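Local coordinates for putative phosphomethylpyrimidine kinase (Bacteroides thetaiotaomicron, PDB 3MBJ) that probably phosphorylates pyridoxal or a related vitamin B6 compound with ATP, as a kinase of the phosphomethylpyrimidine kinase family, at the interface of chains A and B. Sequence-based numbering; all coordinates share one arbitrary frame. Chains: chain A/B, Putative phosphomethylpyrimidine kinase.

The interface of chains A and B. Residues chain A 263; chain B 204-205, 207.
A:Glu263 and B:Arg207 form a side-on salt bridge between the two chains. Two nitrogens of the guanidinium group take one carboxylate oxygen each. NH2 of B:Arg207 donates to OE1 of A:Glu263 over 2.7 Å, and the bond is almost straight. OE1 accepts it through its syn lone pair. NE of B:Arg207 donates to OE2 of A:Glu263 over 2.8 Å. This second donor also comes from the syn side, but lies 16° out of the carboxylate plane. The two flat groups meet edge to edge and are nearly coplanar, 11° apart. The paired bonds probably hold the carboxylate from turning about its last torsion.

A:Glu263 lies in a loop of chain A and bends at chi2 (-50°), which turns its carboxylate toward chain B. B:Arg207 begins strand 207-214 and approaches from the opposite direction. An alanine in place of B:Arg207 would remove both donors and is likely to leave the carboxylate of A:Glu263 without its charged mate and freer to turn.

Around this pair, the loop just before the strand completes the site. CA of B:Gly205 packs 3.7 Å from the carboxylate carbon CD of A:Glu263. The backbone O of B:Gly205 sits over one face of the guanidinium group, toward its rim. That carbonyl probably adds a favourable electrostatic contact with the positive charge.

The side chain of B:Gln204 runs past that of A:Glu263 in the opposite sense, with its amide NE2 no nearer than 4.2 Å to CG of A:Glu263.

The deposited assembly holds six copies, and this patch belongs to an interface without exact two-fold symmetry. The structure alone does not show whether it forms in solution. One water bridges the chains beside the salt bridge, with OE2 of A:Glu263 and the backbone carbonyl O of B:Gln204 each 2.6 Å from the water oxygen.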
loop_
_atom_site.group_PDB
_atom_site.type_symbol
_atom_site.label_atom_id
_atom_site.label_comp_id
_atom_site.label_asym_id
_atom_site.label_seq_id
_atom_site.Cartn_x
_atom_site.Cartn_y
_atom_site.Cartn_z
ATOM N N GLU A 263 -11.543 14.599 -23.762
ATOM C CA GLU A 263 -12.819 15.032 -24.392
ATOM C C GLU A 263 -13.946 14.266 -23.660
ATOM O O GLU A 263 -13.956 13.047 -23.613
ATOM C CB GLU A 263 -12.835 14.760 -25.911
ATOM C CG GLU A 263 -11.645 15.365 -26.664
ATOM C CD GLU A 263 -11.435 16.844 -26.322
ATOM O OE1 GLU A 263 -12.416 17.574 -26.370
ATOM O OE2 GLU A 263 -10.315 17.290 -25.964
ATOM N N GLN B 204 -6.844 15.565 -31.609
ATOM C CA GLN B 204 -8.157 15.260 -31.123
ATOM C C GLN B 204 -8.584 16.253 -30.046
ATOM O O GLN B 204 -7.971 16.356 -29.005
ATOM C CB GLN B 204 -8.217 13.856 -30.598
ATOM C CG GLN B 204 -9.635 13.538 -30.211
ATOM C CD GLN B 204 -9.828 12.134 -29.719
ATOM O OE1 GLN B 204 -9.022 11.225 -30.025
ATOM N NE2 GLN B 204 -10.920 11.932 -28.945
ATOM N N GLY B 205 -9.625 17.015 -30.340
ATOM C CA GLY B 205 -10.050 18.151 -29.525
ATOM C C GLY B 205 -9.204 19.389 -29.761
ATOM O O GLY B 205 -9.532 20.442 -29.248
ATOM N N ARG B 207 -6.250 20.344 -28.609
ATOM C CA ARG B 207 -5.904 20.829 -27.274
ATOM C C ARG B 207 -4.416 20.996 -27.111
ATOM O O ARG B 207 -3.652 20.166 -27.581
ATOM C CB ARG B 207 -6.317 19.826 -26.215
ATOM C CG ARG B 207 -7.721 19.382 -26.236
ATOM C CD ARG B 207 -8.621 20.513 -25.879
ATOM N NE ARG B 207 -9.977 20.037 -26.052
ATOM C CZ ARG B 207 -11.042 20.811 -26.179
ATOM N NH1 ARG B 207 -10.951 22.148 -26.119
ATOM N NH2 ARG B 207 -12.221 20.228 -26.354
HETATM O O HOH W 1 -8.222 15.861 -26.469
#